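PDB 1TC5: putative D-tyrosyl-tRNA(Tyr) deacylase 2 from Leishmania major, which probably hydrolyses D-tyrosyl-tRNA(Tyr) to D-tyrosine and free tRNA, as a divergent, homodimeric member of the DTD family of deacylases. Local coordinates for residues Gln20-Val25 / Tyr31-Arg36; Gly37-Ile42 / Leu180-Glu185; Ile70-Ser75 / Asn81-Leu86; Ile96-Ser101 / Asn176-Arg181. All coordinates share one frame; numbering follows the deposited sequence.

Contact 1: residues Gln20-Val25 / Tyr31-Arg36; sequences QGHLLV and YVRAGR
Leu24 and Tyr31 meet with the leucine methyl over the flat of the ring: CD1 of Leu24 stands 3.8 Å from the centroid of the Tyr31 ring, 19° off its normal, a CH-pi contact. Setting CG of Leu24 anti to the backbone N (chi1 -174°) carries the methyl over the phenol. On the same face of this antiparallel hairpin His22 and Arg33 run side by side, their ring and guanidinium planes turned 43° apart, with CE1 of His22 over a guanidinium face and 3.0 Å from Arg33 NE. The rim of the imidazole, not its face, meets the arginine, Arg33 CD lying in the ring plane. Water 1 ties the charged group to the backbone, accepting from Arg33 NE and donating to the carbonyl oxygens of Gly21 and Ala34, while NH1 and NH2 of Arg33 are hydrogen-bonded to the carbonyls of Lys158 and Gly161, respectively. On the other face, with Leu23 and Ala34, Val32 meets Val25 from just beyond the strand: CG1 of Val25 presses on CG2 of Val32 at 3.5 Å, tight for two methyl groups, the branched chains crossing at about a right angle. Paired N-H...O bonds join Gly21 with Ala34 and Leu23 with Val32. Strand 20-24 is the middle of a three-stranded sheet, between 31-34 and 180-184, and Leu23 and Ala34 rest on strand 93-98 of the larger mixed sheet.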
loop_
_atom_site.group_PDB
_atom_site.type_symbol
_atom_site.label_atom_id
_atom_site.label_comp_id
_atom_site.label_asym_id
_atom_site.label_seq_id
_atom_site.Cartn_x
_atom_site.Cartn_y
_atom_site.Cartn_z
ATOM N N GLN A 20 -2.271 -1.108 13.423
ATOM C CA GLN A 20 -0.939 -1.089 14.030
ATOM C C GLN A 20 0.140 -0.989 12.937
ATOM O O GLN A 20 0.012 -1.566 11.871
ATOM C CB GLN A 20 -0.654 -2.377 14.828
ATOM C CG GLN A 20 -1.595 -2.703 15.986
ATOM C CD GLN A 20 -1.349 -1.864 17.220
ATOM O OE1 GLN A 20 -0.521 -2.215 18.082
ATOM N NE2 GLN A 20 -2.069 -0.753 17.318
ATOM N N GLY A 21 1.219 -0.276 13.233
ATOM C CA GLY A 21 2.399 -0.286 12.383
ATOM C C GLY A 21 3.717 -0.299 13.136
ATOM O O GLY A 21 3.831 0.245 14.233
ATOM N N HIS A 22 4.700 -0.955 12.522
ATOM C CA HIS A 22 6.107 -0.954 12.927
ATOM C C HIS A 22 6.968 -0.585 11.714
ATOM O O HIS A 22 6.906 -1.248 10.676
ATOM C CB HIS A 22 6.570 -2.330 13.454
ATOM C CG HIS A 22 5.602 -2.971 14.383
ATOM N ND1 HIS A 22 5.516 -2.636 15.717
ATOM C CD2 HIS A 22 4.658 -3.922 14.170
ATOM C CE1 HIS A 22 4.554 -3.348 16.282
ATOM N NE2 HIS A 22 4.022 -4.137 15.369
ATOM N N LEU A 23 7.778 0.457 11.857
ATOM C CA LEU A 23 8.619 0.941 10.778
ATOM C C LEU A 23 10.096 0.934 11.210
ATOM O O LEU A 23 10.458 1.496 12.213
ATOM C CB LEU A 23 8.162 2.344 10.326
ATOM C CG LEU A 23 8.925 2.974 9.150
ATOM C CD1 LEU A 23 8.767 2.160 7.907
ATOM C CD2 LEU A 23 8.476 4.421 8.900
ATOM N N LEU A 24 10.927 0.287 10.411
ATOM C CA LEU A 24 12.356 0.201 10.627
ATOM C C LEU A 24 13.013 1.536 10.282
ATOM O O LEU A 24 12.845 2.066 9.172
ATOM C CB LEU A 24 12.929 -0.902 9.752
ATOM C CG LEU A 24 14.403 -1.264 9.905
ATOM C CD1 LEU A 24 14.641 -2.059 11.196
ATOM C CD2 LEU A 24 14.843 -2.048 8.703
ATOM N N VAL A 25 13.772 2.076 11.238
ATOM C CA VAL A 25 14.347 3.417 11.092
ATOM C C VAL A 25 15.879 3.476 10.994
ATOM O O VAL A 25 16.405 4.516 10.631
ATOM C CB VAL A 25 13.885 4.357 12.225
ATOM C CG1 VAL A 25 12.371 4.586 12.119
ATOM C CG2 VAL A 25 14.280 3.806 13.596
ATOM N N TYR A 31 12.727 -0.549 15.339
ATOM C CA TYR A 31 11.413 -0.209 14.824
ATOM C C TYR A 31 10.731 0.805 15.720
ATOM O O TYR A 31 10.793 0.704 16.945
ATOM C CB TYR A 31 10.538 -1.448 14.740
ATOM C CG TYR A 31 11.015 -2.463 13.742
ATOM C CD1 TYR A 31 11.997 -3.397 14.082
ATOM C CD2 TYR A 31 10.466 -2.510 12.460
ATOM C CE1 TYR A 31 12.446 -4.341 13.160
ATOM C CE2 TYR A 31 10.898 -3.441 11.534
ATOM C CZ TYR A 31 11.898 -4.359 11.891
ATOM O OH TYR A 31 12.319 -5.288 10.968
ATOM N N VAL A 32 10.066 1.772 15.088
ATOM C CA VAL A 32 9.191 2.714 15.780
ATOM C C VAL A 32 7.734 2.343 15.476
ATOM O O VAL A 32 7.398 1.820 14.380
ATOM C CB VAL A 32 9.491 4.172 15.379
ATOM C CG1 VAL A 32 10.887 4.539 15.795
ATOM C CG2 VAL A 32 9.349 4.393 13.868
ATOM N N ARG A 33 6.868 2.625 16.440
ATOM C CA ARG A 33 5.522 2.109 16.423
ATOM C C ARG A 33 4.461 3.183 16.292
ATOM O O ARG A 33 4.600 4.309 16.822
ATOM C CB ARG A 33 5.288 1.330 17.708
ATOM C CG ARG A 33 6.148 0.081 17.808
ATOM C CD ARG A 33 5.647 -0.855 18.875
ATOM N NE ARG A 33 4.316 -1.341 18.520
ATOM C CZ ARG A 33 3.579 -2.156 19.257
ATOM N NH1 ARG A 33 4.034 -2.609 20.416
ATOM N NH2 ARG A 33 2.390 -2.535 18.821
ATOM N N ALA A 34 3.390 2.805 15.600
ATOM C CA ALA A 34 2.146 3.559 15.600
ATOM C C ALA A 34 0.951 2.655 15.875
ATOM O O ALA A 34 0.956 1.467 15.534
ATOM C CB ALA A 34 1.955 4.268 14.254
ATOM N N GLY A 35 -0.084 3.238 16.485
ATOM C CA GLY A 35 -1.361 2.557 16.634
ATOM C C GLY A 35 -2.333 2.935 15.532
ATOM O O GLY A 35 -1.943 3.174 14.384
ATOM N N ARG A 36 -3.610 3.005 15.894
ATOM C CA ARG A 36 -4.655 3.192 14.918
ATOM C C ARG A 36 -4.581 4.570 14.289
ATOM O O ARG A 36 -4.359 5.575 14.960
ATOM C CB ARG A 36 -6.032 2.993 15.515
ATOM C CG ARG A 36 -7.142 2.987 14.450
ATOM C CD ARG A 36 -8.404 2.319 14.927
ATOM N NE ARG A 36 -9.142 3.217 15.786
ATOM C CZ ARG A 36 -9.495 3.004 17.058
ATOM N NH1 ARG A 36 -9.187 1.899 17.723
ATOM N NH2 ARG A 36 -10.183 3.935 17.671
HETATM O O HOH W 1 2.335 -0.765 16.288
#

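Contact 2: residues Gly37-Ile42 / Leu180-Glu185; sequences GVMVYI and LRFESE
Met39 and Phe182 face each other from segment 37-42 of strand 37-45 and from strand 180-184, whose segment axes pass 9.8 Å apart at 135° between their N-to-C directions, too far for backbone pairing. This is face-to-face packing of two beta sheets, the five-stranded mixed sheet that holds 37-45 and the three-stranded antiparallel sheet that holds 180-184, and side chains alone bridge the gap. Met39 does most of the work. With CG anti to its own N (chi1 -176°) the chain reaches straight out from its strand, then bends at chi3 (72°) and lays its methyl on the aromatic ring. CE lies 3.6 Å from the centroid of the Phe182 ring, 15° off the normal, as a CH-pi contact. The sulfur completes a Met-aromatic contact from an oblique position, 4.4 Å from the same centroid. An unbranched, flexible methionine fits here because it can span the space between sheets and still shape itself to a flat ring. Leu180 comes from the other sheet to meet it tip to tip, its CD1 3.9 Å from Met39 SD. Gln16 of strand 10-18 touches both Met39 and Phe182. Beyond this apolar core lies the dimer interface: strand 180-184 pairs antiparallel with a strand of the second subunit, and the hydroxyl of Tyr41 is hydrogen-bonded to OE1 of Gln16 of that subunit. At the edge of the Tyr41 ring, near its plane, CD2 of Leu180 approaches the same hydroxyl, 3.3 Å from Tyr41 OH.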
loop_
_atom_site.group_PDB
_atom_site.type_symbol
_atom_site.label_atom_id
_atom_site.label_comp_id
_atom_site.label_asym_id
_atom_site.label_seq_id
_atom_site.Cartn_x
_atom_site.Cartn_y
_atom_site.Cartn_z
ATOM N N GLY A 37 -4.782 4.595 12.988
ATOM C CA GLY A 37 -4.787 5.849 12.252
ATOM C C GLY A 37 -4.598 5.609 10.775
ATOM O O GLY A 37 -5.269 4.748 10.201
ATOM N N VAL A 38 -3.705 6.368 10.163
ATOM C CA VAL A 38 -3.446 6.270 8.725
ATOM C C VAL A 38 -1.955 6.118 8.413
ATOM O O VAL A 38 -1.111 6.839 8.971
ATOM C CB VAL A 38 -4.000 7.502 8.011
ATOM C CG1 VAL A 38 -3.604 7.502 6.526
ATOM C CG2 VAL A 38 -5.521 7.587 8.197
ATOM N N MET A 39 -1.640 5.160 7.543
ATOM C CA MET A 39 -0.305 5.003 6.975
ATOM C C MET A 39 -0.253 5.670 5.602
ATOM O O MET A 39 -1.044 5.343 4.698
ATOM C CB MET A 39 0.092 3.540 6.858
ATOM C CG MET A 39 1.533 3.348 6.355
ATOM S SD MET A 39 2.201 1.710 6.508
ATOM C CE MET A 39 1.223 0.906 5.205
ATOM N N VAL A 40 0.705 6.584 5.463
ATOM C CA VAL A 40 0.856 7.433 4.290
ATOM C C VAL A 40 2.147 7.036 3.600
ATOM O O VAL A 40 3.202 7.098 4.228
ATOM C CB VAL A 40 0.977 8.920 4.728
ATOM C CG1 VAL A 40 1.192 9.852 3.548
ATOM C CG2 VAL A 40 -0.241 9.358 5.543
ATOM N N TYR A 41 2.062 6.615 2.341
ATOM C CA TYR A 41 3.207 6.518 1.441
ATOM C C TYR A 41 3.277 7.780 0.563
ATOM O O TYR A 41 2.291 8.170 -0.028
ATOM C CB TYR A 41 3.074 5.307 0.522
ATOM C CG TYR A 41 3.140 3.912 1.115
ATOM C CD1 TYR A 41 3.419 3.687 2.442
ATOM C CD2 TYR A 41 2.920 2.789 0.299
ATOM C CE1 TYR A 41 3.468 2.379 2.966
ATOM C CE2 TYR A 41 2.973 1.501 0.800
ATOM C CZ TYR A 41 3.254 1.292 2.141
ATOM O OH TYR A 41 3.309 0.007 2.662
ATOM N N ILE A 42 4.451 8.401 0.444
ATOM C CA ILE A 42 4.549 9.666 -0.250
ATOM C C ILE A 42 5.708 9.733 -1.263
ATOM O O ILE A 42 6.825 9.292 -1.006
ATOM C CB ILE A 42 4.644 10.833 0.804
ATOM C CG1 ILE A 42 4.580 12.208 0.141
ATOM C CG2 ILE A 42 5.875 10.692 1.705
ATOM C CD1 ILE A 42 4.169 13.292 1.151
ATOM N N LEU A 180 8.914 -2.896 7.236
ATOM C CA LEU A 180 7.548 -2.614 7.658
ATOM C C LEU A 180 6.827 -3.850 8.193
ATOM O O LEU A 180 6.909 -4.933 7.608
ATOM C CB LEU A 180 6.749 -2.055 6.466
ATOM C CG LEU A 180 5.281 -1.696 6.735
ATOM C CD1 LEU A 180 5.153 -0.533 7.723
ATOM C CD2 LEU A 180 4.566 -1.371 5.431
ATOM N N ARG A 181 6.111 -3.669 9.302
ATOM C CA ARG A 181 5.047 -4.581 9.692
ATOM C C ARG A 181 3.771 -3.755 9.841
ATOM O O ARG A 181 3.750 -2.742 10.541
ATOM C CB ARG A 181 5.396 -5.311 10.999
ATOM C CG ARG A 181 6.773 -6.006 10.995
ATOM C CD ARG A 181 7.037 -6.913 12.208
ATOM N NE ARG A 181 8.394 -6.750 12.755
ATOM C CZ ARG A 181 8.692 -6.456 14.027
ATOM N NH1 ARG A 181 7.744 -6.282 14.948
ATOM N NH2 ARG A 181 9.963 -6.343 14.388
ATOM N N PHE A 182 2.709 -4.194 9.172
ATOM C CA PHE A 182 1.484 -3.405 9.049
ATOM C C PHE A 182 0.273 -4.307 9.309
ATOM O O PHE A 182 0.188 -5.391 8.744
ATOM C CB PHE A 182 1.416 -2.823 7.657
ATOM C CG PHE A 182 0.197 -2.020 7.399
ATOM C CD1 PHE A 182 0.007 -0.800 8.044
ATOM C CD2 PHE A 182 -0.769 -2.470 6.486
ATOM C CE1 PHE A 182 -1.128 -0.034 7.784
ATOM C CE2 PHE A 182 -1.903 -1.701 6.222
ATOM C CZ PHE A 182 -2.077 -0.479 6.877
ATOM N N GLU A 183 -0.630 -3.862 10.191
ATOM C CA GLU A 183 -1.891 -4.568 10.467
ATOM C C GLU A 183 -3.046 -3.611 10.206
ATOM O O GLU A 183 -3.021 -2.450 10.633
ATOM C CB GLU A 183 -1.981 -5.053 11.944
ATOM C CG GLU A 183 -0.931 -6.077 12.360
ATOM C CD GLU A 183 -0.756 -6.208 13.883
ATOM O OE1 GLU A 183 -1.736 -6.020 14.665
ATOM O OE2 GLU A 183 0.371 -6.507 14.304
ATOM N N SER A 184 -4.083 -4.131 9.558
ATOM C CA SER A 184 -5.230 -3.348 9.182
ATOM C C SER A 184 -6.469 -4.207 9.255
ATOM O O SER A 184 -6.437 -5.375 8.899
ATOM C CB SER A 184 -5.008 -2.796 7.777
ATOM O OG SER A 184 -6.157 -2.187 7.248
ATOM N N GLU A 185 -7.577 -3.597 9.683
ATOM C CA GLU A 185 -8.895 -4.226 9.593
ATOM C C GLU A 185 -9.495 -4.078 8.175
ATOM O O GLU A 185 -10.605 -4.521 7.924
ATOM C CB GLU A 185 -9.842 -3.592 10.625
ATOM C CG GLU A 185 -9.386 -3.709 12.075
ATOM C CD GLU A 185 -9.443 -5.146 12.575
ATOM O OE1 GLU A 185 -10.557 -5.700 12.638
ATOM O OE2 GLU A 185 -8.378 -5.733 12.875
#

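Contact 3: residues Ile70-Ser75 / Asn81-Leu86; sequences IFTHFS and NQPQSL
Ser75 and Gln84 supply the polar side-chain link: Ser75 OG donates to Gln84 OE1 at 2.6 Å, in the plane of the amide carbonyl and on a lone pair. Gln84 has the length to get there, since its chain is extended beyond CG (chi2 -176°). Backbone bonds form the second group. Gln84 N donates to Phe71 O at 2.9 Å, and Ile70 N reaches Gln84 O from well above the carbonyl plane over 3.2 Å. Water 2 also donates to Gln84 O, so two donors grip that oxygen. The apolar contacts come last. CZ of Phe74 touches CD2 of Leu86 at 3.9 Å, the two side chains crossing at about a right angle, and both also pack on Val38 of strand 37-45, so they cover a valine of the mixed sheet with apolar groups. At the more exposed end, the Pro83 ring gives the CG2 methyl of Thr72 an apolar surface. Together these contacts pin together two parts of the irregular connection between helix 55-67 and strand 93-98, a non-repetitive loop fastened by a few backbone bonds and one serine-glutamine pair, and anchored on the mixed sheet by its aromatic residues.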
loop_
_atom_site.group_PDB
_atom_site.type_symbol
_atom_site.label_atom_id
_atom_site.label_comp_id
_atom_site.label_asym_id
_atom_site.label_seq_id
_atom_site.Cartn_x
_atom_site.Cartn_y
_atom_site.Cartn_z
ATOM N N ILE A 70 -12.100 10.558 4.767
ATOM C CA ILE A 70 -11.707 9.418 3.948
ATOM C C ILE A 70 -12.090 8.109 4.605
ATOM O O ILE A 70 -12.814 7.328 4.018
ATOM C CB ILE A 70 -10.174 9.445 3.694
ATOM C CG1 ILE A 70 -9.770 10.762 3.023
ATOM C CG2 ILE A 70 -9.759 8.248 2.818
ATOM C CD1 ILE A 70 -8.268 11.083 3.158
ATOM N N PHE A 71 -11.591 7.893 5.828
ATOM C CA PHE A 71 -11.639 6.586 6.494
ATOM C C PHE A 71 -12.774 6.419 7.522
ATOM O O PHE A 71 -13.199 7.374 8.170
ATOM C CB PHE A 71 -10.286 6.246 7.142
ATOM C CG PHE A 71 -9.154 6.163 6.140
ATOM C CD1 PHE A 71 -9.065 5.103 5.271
ATOM C CD2 PHE A 71 -8.215 7.188 6.035
ATOM C CE1 PHE A 71 -8.049 5.052 4.283
ATOM C CE2 PHE A 71 -7.196 7.140 5.094
ATOM C CZ PHE A 71 -7.122 6.075 4.199
ATOM N N THR A 72 -13.211 5.168 7.675
ATOM C CA THR A 72 -14.391 4.782 8.453
ATOM C C THR A 72 -14.041 3.988 9.712
ATOM O O THR A 72 -14.929 3.570 10.457
ATOM C CB THR A 72 -15.338 3.906 7.578
ATOM O OG1 THR A 72 -14.614 2.791 7.051
ATOM C CG2 THR A 72 -15.831 4.677 6.316
ATOM N N HIS A 73 -12.750 3.817 9.982
ATOM C CA HIS A 73 -12.305 2.938 11.065
ATOM C C HIS A 73 -11.836 3.650 12.345
ATOM O O HIS A 73 -11.466 3.013 13.319
ATOM C CB HIS A 73 -11.169 2.113 10.497
ATOM C CG HIS A 73 -9.850 2.830 10.477
ATOM N ND1 HIS A 73 -9.066 2.900 9.359
ATOM C CD2 HIS A 73 -9.172 3.494 11.440
ATOM C CE1 HIS A 73 -7.945 3.537 9.643
ATOM N NE2 HIS A 73 -7.978 3.893 10.901
ATOM N N PHE A 74 -11.812 4.968 12.345
ATOM C CA PHE A 74 -11.261 5.722 13.492
ATOM C C PHE A 74 -12.049 5.580 14.794
ATOM O O PHE A 74 -11.464 5.582 15.895
ATOM C CB PHE A 74 -11.158 7.219 13.183
ATOM C CG PHE A 74 -10.258 7.572 12.034
ATOM C CD1 PHE A 74 -9.229 6.732 11.614
ATOM C CD2 PHE A 74 -10.425 8.784 11.385
ATOM C CE1 PHE A 74 -8.422 7.103 10.593
ATOM C CE2 PHE A 74 -9.615 9.142 10.354
ATOM C CZ PHE A 74 -8.626 8.313 9.952
ATOM N N SER A 75 -13.370 5.466 14.659
ATOM C CA SER A 75 -14.296 5.558 15.781
ATOM C C SER A 75 -15.223 4.339 15.891
ATOM O O SER A 75 -16.438 4.436 15.621
ATOM C CB SER A 75 -15.155 6.817 15.593
ATOM O OG SER A 75 -14.344 7.956 15.375
ATOM N N ASN A 81 -21.167 4.317 11.190
ATOM C CA ASN A 81 -19.843 4.703 10.715
ATOM C C ASN A 81 -19.928 5.480 9.400
ATOM O O ASN A 81 -20.560 5.033 8.440
ATOM C CB ASN A 81 -18.904 3.487 10.612
ATOM C CG ASN A 81 -18.233 3.152 11.950
ATOM O OD1 ASN A 81 -18.729 3.487 13.039
ATOM N ND2 ASN A 81 -17.092 2.500 11.867
ATOM N N GLN A 82 -19.385 6.694 9.413
ATOM C CA GLN A 82 -19.253 7.529 8.214
ATOM C C GLN A 82 -17.760 7.813 8.035
ATOM O O GLN A 82 -17.020 7.792 9.016
ATOM C CB GLN A 82 -19.972 8.870 8.394
ATOM C CG GLN A 82 -21.500 8.840 8.429
ATOM C CD GLN A 82 -22.063 10.182 8.872
ATOM O OE1 GLN A 82 -21.536 10.783 9.799
ATOM N NE2 GLN A 82 -23.115 10.656 8.215
ATOM N N PRO A 83 -17.324 8.118 6.814
ATOM C CA PRO A 83 -15.955 8.623 6.621
ATOM C C PRO A 83 -15.711 9.865 7.518
ATOM O O PRO A 83 -16.603 10.676 7.741
ATOM C CB PRO A 83 -15.900 8.947 5.126
ATOM C CG PRO A 83 -16.986 8.106 4.504
ATOM C CD PRO A 83 -18.073 8.015 5.545
ATOM N N GLN A 84 -14.516 9.945 8.071
ATOM C CA GLN A 84 -14.145 11.006 8.988
ATOM C C GLN A 84 -12.796 11.535 8.556
ATOM O O GLN A 84 -12.007 10.821 7.925
ATOM C CB GLN A 84 -14.035 10.457 10.419
ATOM C CG GLN A 84 -15.344 10.036 11.067
ATOM C CD GLN A 84 -15.125 9.582 12.541
ATOM O OE1 GLN A 84 -14.488 8.551 12.798
ATOM N NE2 GLN A 84 -15.665 10.341 13.479
ATOM N N SER A 85 -12.543 12.793 8.876
ATOM C CA SER A 85 -11.238 13.383 8.658
ATOM C C SER A 85 -10.318 13.086 9.839
ATOM O O SER A 85 -10.759 12.889 10.968
ATOM C CB SER A 85 -11.353 14.897 8.500
ATOM O OG SER A 85 -11.827 15.472 9.681
ATOM N N LEU A 86 -9.024 13.047 9.560
ATOM C CA LEU A 86 -8.041 13.013 10.618
ATOM C C LEU A 86 -8.207 14.226 11.510
ATOM O O LEU A 86 -8.055 14.120 12.719
ATOM C CB LEU A 86 -6.623 12.981 10.042
ATOM C CG LEU A 86 -6.213 11.583 9.632
ATOM C CD1 LEU A 86 -5.135 11.646 8.550
ATOM C CD2 LEU A 86 -5.746 10.789 10.892
HETATM O O HOH W 2 -9.522 10.210 6.967
#

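Contact 4: residues Ile96-Ser101 / Asn176-Arg181; sequences IVPQAS and NRQGLR
Gln178 reaches from the turn before strand 180-184 to the end of strand 93-98, where it meets Val97 and Pro98. It is the centre of an inverse gamma turn, with a weak bond from Gly179 N to Arg177 O. CB of Gln178 touches the CG1 methyl of Val97 at 3.7 Å. CG of Gln178 keeps the same methyl company and has Gln99 NE2 4.0 Å away. A bend at chi2 (-63°) then folds the chain, so that CD and the amide lie against the proline ring. OE1 of Gln178 is 3.7 Å from CD of Pro98. Gln178 NE2 is 3.8 Å from Pro98 CG. Glutamine suits the place by offering methylenes to Val97 and the flat amide to the Pro98 ring, while NE2 holds the carbonyls of Asn176 and Thr173, in the chain leading into the turn. The contact thus joins the end of strand 93-98 to the turn before 180-184. Gln99 reaches on to the second subunit, its OE1 hydrogen-bonded to Thr189 OG1 there, and its NE2 donates to Pro98 O. At the tip of Gln178, NE2 donates to Asn176 O at 2.8 Å, from above the carbonyl plane.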
loop_
_atom_site.group_PDB
_atom_site.type_symbol
_atom_site.label_atom_id
_atom_site.label_comp_id
_atom_site.label_asym_id
_atom_site.label_seq_id
_atom_site.Cartn_x
_atom_site.Cartn_y
_atom_site.Cartn_z
ATOM N N ILE A 96 4.193 7.880 8.304
ATOM C CA ILE A 96 4.570 8.415 6.989
ATOM C C ILE A 96 5.784 7.643 6.528
ATOM O O ILE A 96 6.789 7.552 7.262
ATOM C CB ILE A 96 4.934 9.937 7.086
ATOM C CG1 ILE A 96 3.770 10.733 7.670
ATOM C CG2 ILE A 96 5.296 10.476 5.734
ATOM C CD1 ILE A 96 4.146 12.113 8.155
ATOM N N VAL A 97 5.682 7.082 5.330
ATOM C CA VAL A 97 6.767 6.357 4.714
ATOM C C VAL A 97 7.117 6.975 3.349
ATOM O O VAL A 97 6.256 7.057 2.461
ATOM C CB VAL A 97 6.364 4.891 4.516
ATOM C CG1 VAL A 97 7.545 4.049 4.113
ATOM C CG2 VAL A 97 5.707 4.363 5.799
ATOM N N PRO A 98 8.379 7.356 3.153
ATOM C CA PRO A 98 8.796 7.857 1.850
ATOM C C PRO A 98 8.820 6.682 0.875
ATOM O O PRO A 98 9.437 5.654 1.169
ATOM C CB PRO A 98 10.204 8.418 2.109
ATOM C CG PRO A 98 10.728 7.674 3.307
ATOM C CD PRO A 98 9.510 7.280 4.107
ATOM N N GLN A 99 8.107 6.829 -0.240
ATOM C CA GLN A 99 8.030 5.803 -1.271
ATOM C C GLN A 99 8.071 6.467 -2.632
ATOM O O GLN A 99 7.059 6.557 -3.299
ATOM C CB GLN A 99 6.737 5.008 -1.104
ATOM C CG GLN A 99 6.727 4.130 0.127
ATOM C CD GLN A 99 7.541 2.870 -0.078
ATOM O OE1 GLN A 99 7.050 1.928 -0.711
ATOM N NE2 GLN A 99 8.797 2.859 0.415
ATOM N N ALA A 100 9.269 6.896 -3.028
ATOM C CA ALA A 100 9.493 7.660 -4.240
ATOM C C ALA A 100 9.142 6.826 -5.473
ATOM O O ALA A 100 8.765 7.376 -6.508
ATOM C CB ALA A 100 10.946 8.119 -4.293
ATOM N N SER A 101 9.222 5.503 -5.318
ATOM C CA SER A 101 8.952 4.543 -6.397
ATOM C C SER A 101 7.512 4.567 -6.929
ATOM O O SER A 101 7.238 4.000 -7.992
ATOM C CB SER A 101 9.281 3.141 -5.903
ATOM O OG SER A 101 8.672 2.876 -4.643
ATOM N N ASN A 176 16.501 5.573 3.782
ATOM C CA ASN A 176 16.671 4.239 4.360
ATOM C C ASN A 176 15.739 3.223 3.702
ATOM O O ASN A 176 14.802 3.572 2.992
ATOM C CB ASN A 176 16.459 4.228 5.902
ATOM C CG ASN A 176 17.715 4.603 6.681
ATOM O OD1 ASN A 176 18.644 5.196 6.132
ATOM N ND2 ASN A 176 17.741 4.272 7.978
ATOM N N ARG A 177 16.032 1.949 3.944
ATOM C CA ARG A 177 15.151 0.840 3.586
ATOM C C ARG A 177 14.004 0.812 4.593
ATOM O O ARG A 177 14.238 0.768 5.790
ATOM C CB ARG A 177 15.934 -0.473 3.623
ATOM C CG ARG A 177 15.123 -1.735 3.337
ATOM C CD ARG A 177 15.991 -2.977 3.086
ATOM N NE ARG A 177 16.797 -3.315 4.261
ATOM C CZ ARG A 177 16.327 -3.835 5.404
ATOM N NH1 ARG A 177 15.042 -4.143 5.554
ATOM N NH2 ARG A 177 17.158 -4.074 6.403
ATOM N N GLN A 178 12.776 0.832 4.090
ATOM C CA GLN A 178 11.578 1.033 4.922
ATOM C C GLN A 178 10.955 -0.325 5.315
ATOM O O GLN A 178 9.821 -0.688 4.912
ATOM C CB GLN A 178 10.575 1.920 4.179
ATOM C CG GLN A 178 11.141 3.246 3.651
ATOM C CD GLN A 178 11.623 4.160 4.762
ATOM O OE1 GLN A 178 10.947 4.325 5.794
ATOM N NE2 GLN A 178 12.803 4.736 4.572
ATOM N N GLY A 179 11.717 -1.088 6.098
ATOM C CA GLY A 179 11.203 -2.312 6.684
ATOM C C GLY A 179 9.901 -2.037 7.434
ATOM O O GLY A 179 9.798 -1.081 8.190
ATOM N N LEU A 180 8.914 -2.896 7.236
ATOM C CA LEU A 180 7.548 -2.614 7.658
ATOM C C LEU A 180 6.827 -3.850 8.193
ATOM O O LEU A 180 6.909 -4.933 7.608
ATOM C CB LEU A 180 6.749 -2.055 6.466
ATOM C CG LEU A 180 5.281 -1.696 6.735
ATOM C CD1 LEU A 180 5.153 -0.533 7.723
ATOM C CD2 LEU A 180 4.566 -1.371 5.431
ATOM N N ARG A 181 6.111 -3.669 9.302
ATOM C CA ARG A 181 5.047 -4.581 9.692
ATOM C C ARG A 181 3.771 -3.755 9.841
ATOM O O ARG A 181 3.750 -2.742 10.541
ATOM C CB ARG A 181 5.396 -5.311 10.999
ATOM C CG ARG A 181 6.773 -6.006 10.995
ATOM C CD ARG A 181 7.037 -6.913 12.208
ATOM N NE ARG A 181 8.394 -6.750 12.755
ATOM C CZ ARG A 181 8.692 -6.456 14.027
ATOM N NH1 ARG A 181 7.744 -6.282 14.948
ATOM N NH2 ARG A 181 9.963 -6.343 14.388
#

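Contacts 1, 2 and 4 lie close together, with centres 9 to 12 Å apart, where the three-stranded antiparallel sheet packs on the mixed sheet. Contact 1, the hairpin within the small sheet, closes before contact 2 opens, strand 31-34 leading directly into 37-45. Contact 3 lies inside the chain span closed by contact 2 and closes before contact 4 opens; its centre is about 24 Å from that of contact 4. Contacts 2 and 4 end on the same part of the chain, sharing Leu180 and Arg181, and start from neighbouring strands of the mixed sheet. Contacts 1 and 3 are local in sequence, whereas contacts 2 and 4 join distant residues, uniting the two sheets beside the second subunit.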